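Probable ribosomal RNA small subunit methyltransferase from Thermus thermophilus probably methylates 16S ribosomal RNA of the small ribosomal subunit, using S-adenosyl-L-methionine as the methyl donor. One contact in two of its structures: PDB 2ZWV (chain A, 2.00 Å), residues 263-268 and 284-289, and PDB 2ZUL (chain B, 1.80 Å), residues 263-268 and 284-289. Structure 2 is superposed on structure 1 by the backbone atoms of these residues (RMSD 0.07 Å); each is numbered along its deposited sequence.

Structure 1 (2ZWV); sequences DDLASV and ALHSDV. With SAH (S-adenosyl-L-homocysteine), chain C.
His286 reaches from the end of edge strand 283-286 to Asp263, just ahead of helix 265-277, within a beta-alpha-beta unit of the Rossmann-like methyltransferase domain. Its NE2 makes a weak hydrogen bond to Asp263 O at 2.8 Å and another bond to Thr74 O; histidine suits the place by offering an N-H on a short, flat side chain, swung toward Asp263 with CG anti to the backbone N (chi1 -175°). The tight part is buried: branched Val268 fits CG2 against His286 CA, 3.6 Å away, while Asp263 sets CB against SAH C6 at 3.4 Å. Asp288 OD1 accepts from SAH N6, and Val289 N donates to SAH N1, a pairing that suits adenine. The neighbouring carboxylates are probably eased by outside partners: Asp263 OD2 is hydrogen-bonded to Ser75 OG, Asp288 OD1 to Tyr8 OH, and Asp288 OD2 forms a salt bridge with Lys24. Looser is the partly exposed side, where aliphatic Leu265 lays CB 3.9 Å from His286 CE1.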
# COMPACT_ATOMS: atom_id res chain seq x y z
N ASP A 263 -5.03 0.36 1.85
CA ASP A 263 -4.63 -0.95 1.37
C ASP A 263 -3.31 -1.45 1.95
O ASP A 263 -3.09 -2.66 2.04
CB ASP A 263 -4.53 -0.93 -0.16
CG ASP A 263 -4.40 -2.32 -0.76
OD1 ASP A 263 -5.32 -3.14 -0.57
OD2 ASP A 263 -3.37 -2.59 -1.41
N ASP A 264 -2.44 -0.52 2.33
CA ASP A 264 -1.13 -0.87 2.88
C ASP A 264 -1.17 -1.10 4.39
O ASP A 264 -1.52 -0.21 5.15
CB ASP A 264 -0.12 0.23 2.55
CG ASP A 264 1.27 -0.09 3.08
OD1 ASP A 264 1.82 -1.15 2.71
OD2 ASP A 264 1.81 0.73 3.86
N LEU A 265 -0.79 -2.30 4.81
CA LEU A 265 -0.79 -2.65 6.23
C LEU A 265 0.07 -1.71 7.08
O LEU A 265 -0.36 -1.26 8.14
CB LEU A 265 -0.31 -4.09 6.42
CG LEU A 265 -0.38 -4.65 7.84
CD1 LEU A 265 -1.81 -4.52 8.36
CD2 LEU A 265 0.06 -6.10 7.85
N ALA A 266 1.28 -1.42 6.61
CA ALA A 266 2.18 -0.55 7.35
C ALA A 266 1.51 0.80 7.60
O ALA A 266 1.61 1.37 8.69
CB ALA A 266 3.48 -0.35 6.58
N SER A 267 0.84 1.31 6.57
CA SER A 267 0.15 2.59 6.68
C SER A 267 -1.02 2.51 7.65
O SER A 267 -1.29 3.46 8.38
CB SER A 267 -0.35 3.03 5.30
OG SER A 267 0.74 3.28 4.43
N VAL A 268 -1.71 1.37 7.66
CA VAL A 268 -2.83 1.16 8.56
C VAL A 268 -2.38 1.23 10.02
O VAL A 268 -3.00 1.91 10.84
CB VAL A 268 -3.52 -0.20 8.32
CG1 VAL A 268 -4.57 -0.46 9.38
CG2 VAL A 268 -4.16 -0.21 6.93
N ALA A 284 -9.64 2.80 11.43
CA ALA A 284 -8.49 2.62 10.55
C ALA A 284 -8.63 1.23 9.95
O ALA A 284 -8.19 0.24 10.53
CB ALA A 284 -7.19 2.73 11.35
N LEU A 285 -9.24 1.16 8.77
CA LEU A 285 -9.47 -0.11 8.11
C LEU A 285 -8.45 -0.49 7.05
O LEU A 285 -8.07 0.32 6.21
CB LEU A 285 -10.86 -0.11 7.45
CG LEU A 285 -12.06 0.23 8.32
CD1 LEU A 285 -13.31 0.23 7.45
CD2 LEU A 285 -12.19 -0.77 9.45
N HIS A 286 -8.00 -1.74 7.12
CA HIS A 286 -7.06 -2.26 6.13
C HIS A 286 -8.02 -2.72 5.04
O HIS A 286 -8.67 -3.76 5.18
CB HIS A 286 -6.28 -3.46 6.69
CG HIS A 286 -5.21 -3.97 5.77
ND1 HIS A 286 -4.68 -5.23 5.87
CD2 HIS A 286 -4.55 -3.36 4.75
CE1 HIS A 286 -3.74 -5.39 4.96
NE2 HIS A 286 -3.64 -4.27 4.27
N SER A 287 -8.12 -1.96 3.96
CA SER A 287 -9.07 -2.30 2.91
C SER A 287 -8.65 -1.88 1.50
O SER A 287 -7.96 -0.88 1.31
CB SER A 287 -10.44 -1.68 3.24
OG SER A 287 -11.33 -1.77 2.14
N ASP A 288 -9.09 -2.67 0.53
CA ASP A 288 -8.83 -2.39 -0.88
C ASP A 288 -9.99 -1.50 -1.29
O ASP A 288 -11.06 -1.98 -1.66
CB ASP A 288 -8.82 -3.69 -1.69
CG ASP A 288 -8.63 -3.46 -3.17
OD1 ASP A 288 -8.11 -2.39 -3.55
OD2 ASP A 288 -8.98 -4.36 -3.96
N VAL A 289 -9.77 -0.19 -1.20
CA VAL A 289 -10.79 0.79 -1.50
C VAL A 289 -11.92 0.57 -0.48
O VAL A 289 -11.67 0.62 0.72
CB VAL A 289 -11.33 0.64 -2.94
CG1 VAL A 289 -12.23 1.82 -3.28
CG2 VAL A 289 -10.17 0.57 -3.92
N SAH C . -4.45 10.35 2.47
CA SAH C . -3.01 10.30 2.80
CB SAH C . -2.27 9.46 1.76
CG SAH C . -2.16 9.90 0.45
SD SAH C . -1.30 8.94 -0.74
C SAH C . -2.45 11.73 2.80
O SAH C . -1.28 11.88 3.24
OXT SAH C . -3.19 12.63 2.36
C5' SAH C . -2.59 7.75 -1.25
C4' SAH C . -2.92 6.70 -0.19
O4' SAH C . -3.83 5.75 -0.77
C3' SAH C . -1.66 5.93 0.19
O3' SAH C . -1.69 5.59 1.58
C2' SAH C . -1.80 4.66 -0.64
O2' SAH C . -1.10 3.59 -0.01
C1' SAH C . -3.31 4.45 -0.45
N9 SAH C . -3.83 3.41 -1.36
C8 SAH C . -3.26 2.98 -2.48
N7 SAH C . -4.01 2.03 -3.04
C5 SAH C . -5.07 1.86 -2.26
C6 SAH C . -6.19 1.02 -2.32
N6 SAH C . -6.32 0.14 -3.31
N1 SAH C . -7.11 1.10 -1.35
C2 SAH C . -6.97 1.96 -0.35
N3 SAH C . -5.93 2.76 -0.26
C4 SAH C . -4.96 2.74 -1.20

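Structure 2 (2ZUL); sequences DDLASV and ALHSDV. With SAM (S-adenosylmethionine), chain D.
Asp263 O receives His286 NE2 at 2.8 Å in a weak hydrogen bond, and the same nitrogen is bonded to Thr74 O. The imidazole gets there because CG is anti to the backbone N (chi1 -173°), and histidine suits the place by offering an N-H on a short, flat side chain. Packing is tight in the buried part: branched Val268 brings CG2 to 3.6 Å from His286 CA, and Asp263 CB lies 3.3 Å from SAM C6. Adenine is read by Asp288 OD1, which accepts from SAM N6, and by Val289 N, which donates to SAM N1. Outside partners probably ease the closeness of the two carboxylates: Ser75 OG is hydrogen-bonded to Asp263 OD2, Tyr8 OH to Asp288 OD1, and Lys24 forms a salt bridge with Asp288 OD2. The partly exposed side is looser, with aliphatic Leu265 CB 3.9 Å from His286 CE1.

How the two compare
From structure 1 to structure 2 the protein frame stands still while the bound group changes from SAH to SAM. The CA atoms coincide within the error, and the side chains of Asp263(A), Leu265(A), Val268(A), His286(A), Asp288(A) and Val289(A) keep their places in Asp263(B), Leu265(B), Val268(B), His286(B), Asp288(B) and Val289(B). The cap of the helix stays too: Ser267(A) N lies 2.9 Å from Asp264(A) OD2, as does Ser267(B) N from Asp264(B) OD2. Beside the adenine, each ligand touches the same four residues of the two segments: Asp263(A), Ser287(A), Asp288(A) and Val289(A) meet SAH, and Asp263(B), Ser287(B), Asp288(B) and Val289(B) meet SAM. That Asp263(B), Asp288(B) and Val289(B) keep the places of their counterparts is consistent with their meeting the adenine, a part common to both ligands. What comes with SAM is one carbon on the sulfur, beyond the ribose from the adenine: CE is bonded to SD, where the sulfur of SAH carries no such methyl. The thioether of SAH is thus replaced by a sulfonium, which brings a positive charge and the methyl that a donor can pass on.

Structure 2 (2ZUL)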
# COMPACT_ATOMS: atom_id res chain seq x y z
N ASP B 263 -5.05 0.41 1.80
CA ASP B 263 -4.64 -0.90 1.32
C ASP B 263 -3.34 -1.43 1.92
O ASP B 263 -3.15 -2.64 2.00
CB ASP B 263 -4.49 -0.87 -0.21
CG ASP B 263 -4.32 -2.26 -0.81
OD1 ASP B 263 -5.26 -3.07 -0.69
OD2 ASP B 263 -3.25 -2.54 -1.39
N ASP B 264 -2.46 -0.52 2.34
CA ASP B 264 -1.16 -0.89 2.90
C ASP B 264 -1.16 -1.11 4.42
O ASP B 264 -1.46 -0.19 5.18
CB ASP B 264 -0.12 0.17 2.52
CG ASP B 264 1.24 -0.12 3.11
OD1 ASP B 264 1.80 -1.20 2.81
OD2 ASP B 264 1.76 0.73 3.86
N LEU B 265 -0.81 -2.32 4.84
CA LEU B 265 -0.79 -2.64 6.27
C LEU B 265 0.11 -1.71 7.09
O LEU B 265 -0.28 -1.27 8.17
CB LEU B 265 -0.35 -4.10 6.47
CG LEU B 265 -0.34 -4.59 7.92
CD1 LEU B 265 -1.73 -4.43 8.53
CD2 LEU B 265 0.11 -6.05 7.98
N ALA B 266 1.30 -1.41 6.59
CA ALA B 266 2.21 -0.53 7.33
C ALA B 266 1.55 0.82 7.58
O ALA B 266 1.69 1.40 8.66
CB ALA B 266 3.52 -0.36 6.57
N SER B 267 0.82 1.31 6.59
CA SER B 267 0.14 2.59 6.70
C SER B 267 -1.04 2.51 7.66
O SER B 267 -1.32 3.47 8.39
CB SER B 267 -0.33 3.05 5.32
OG SER B 267 0.78 3.24 4.46
N VAL B 268 -1.74 1.38 7.67
CA VAL B 268 -2.87 1.19 8.57
C VAL B 268 -2.40 1.25 10.02
O VAL B 268 -3.02 1.90 10.86
CB VAL B 268 -3.57 -0.18 8.33
CG1 VAL B 268 -4.61 -0.43 9.42
CG2 VAL B 268 -4.24 -0.20 6.96
N ALA B 284 -9.63 2.75 11.47
CA ALA B 284 -8.50 2.61 10.57
C ALA B 284 -8.60 1.22 9.95
O ALA B 284 -8.11 0.24 10.50
CB ALA B 284 -7.20 2.74 11.35
N LEU B 285 -9.25 1.16 8.80
CA LEU B 285 -9.47 -0.11 8.13
C LEU B 285 -8.44 -0.47 7.07
O LEU B 285 -8.01 0.37 6.28
CB LEU B 285 -10.85 -0.12 7.48
CG LEU B 285 -12.03 0.27 8.38
CD1 LEU B 285 -13.31 0.24 7.56
CD2 LEU B 285 -12.11 -0.68 9.57
N HIS B 286 -8.02 -1.74 7.09
CA HIS B 286 -7.10 -2.26 6.09
C HIS B 286 -8.09 -2.72 5.03
O HIS B 286 -8.80 -3.71 5.23
CB HIS B 286 -6.32 -3.46 6.65
CG HIS B 286 -5.23 -3.93 5.74
ND1 HIS B 286 -4.65 -5.18 5.86
CD2 HIS B 286 -4.59 -3.32 4.72
CE1 HIS B 286 -3.71 -5.31 4.94
NE2 HIS B 286 -3.65 -4.20 4.24
N SER B 287 -8.14 -2.02 3.91
CA SER B 287 -9.13 -2.33 2.89
C SER B 287 -8.69 -1.94 1.48
O SER B 287 -7.96 -0.96 1.30
CB SER B 287 -10.43 -1.60 3.26
OG SER B 287 -11.41 -1.65 2.24
N ASP B 288 -9.13 -2.71 0.49
CA ASP B 288 -8.84 -2.43 -0.91
C ASP B 288 -9.99 -1.50 -1.28
O ASP B 288 -11.11 -1.95 -1.54
CB ASP B 288 -8.90 -3.72 -1.74
CG ASP B 288 -8.63 -3.48 -3.22
OD1 ASP B 288 -8.19 -2.36 -3.58
OD2 ASP B 288 -8.84 -4.42 -4.01
N VAL B 289 -9.71 -0.20 -1.27
CA VAL B 289 -10.71 0.83 -1.52
C VAL B 289 -11.83 0.60 -0.50
O VAL B 289 -11.55 0.58 0.71
CB VAL B 289 -11.25 0.78 -2.98
CG1 VAL B 289 -12.09 2.02 -3.27
CG2 VAL B 289 -10.08 0.77 -3.95
N SAM D . -4.35 10.43 2.75
CA SAM D . -2.90 10.34 2.98
C SAM D . -2.29 11.74 2.94
O SAM D . -1.11 11.86 3.35
OXT SAM D . -3.01 12.66 2.50
CB SAM D . -2.26 9.47 1.90
CG SAM D . -2.11 9.95 0.61
SD SAM D . -1.36 8.97 -0.64
CE SAM D . -1.07 9.97 -2.08
C5' SAM D . -2.53 7.73 -1.31
C4' SAM D . -2.89 6.61 -0.33
O4' SAM D . -3.73 5.67 -1.01
C3' SAM D . -1.63 5.84 0.10
O3' SAM D . -1.66 5.63 1.52
C2' SAM D . -1.79 4.51 -0.63
O2' SAM D . -1.18 3.48 0.15
C1' SAM D . -3.31 4.38 -0.55
N9 SAM D . -3.82 3.31 -1.44
C8 SAM D . -3.22 2.86 -2.54
N7 SAM D . -3.97 1.91 -3.10
C5 SAM D . -5.06 1.76 -2.35
C6 SAM D . -6.17 0.93 -2.42
N6 SAM D . -6.29 0.05 -3.40
N1 SAM D . -7.11 1.04 -1.46
C2 SAM D . -6.99 1.90 -0.47
N3 SAM D . -5.94 2.70 -0.37
C4 SAM D . -4.96 2.65 -1.29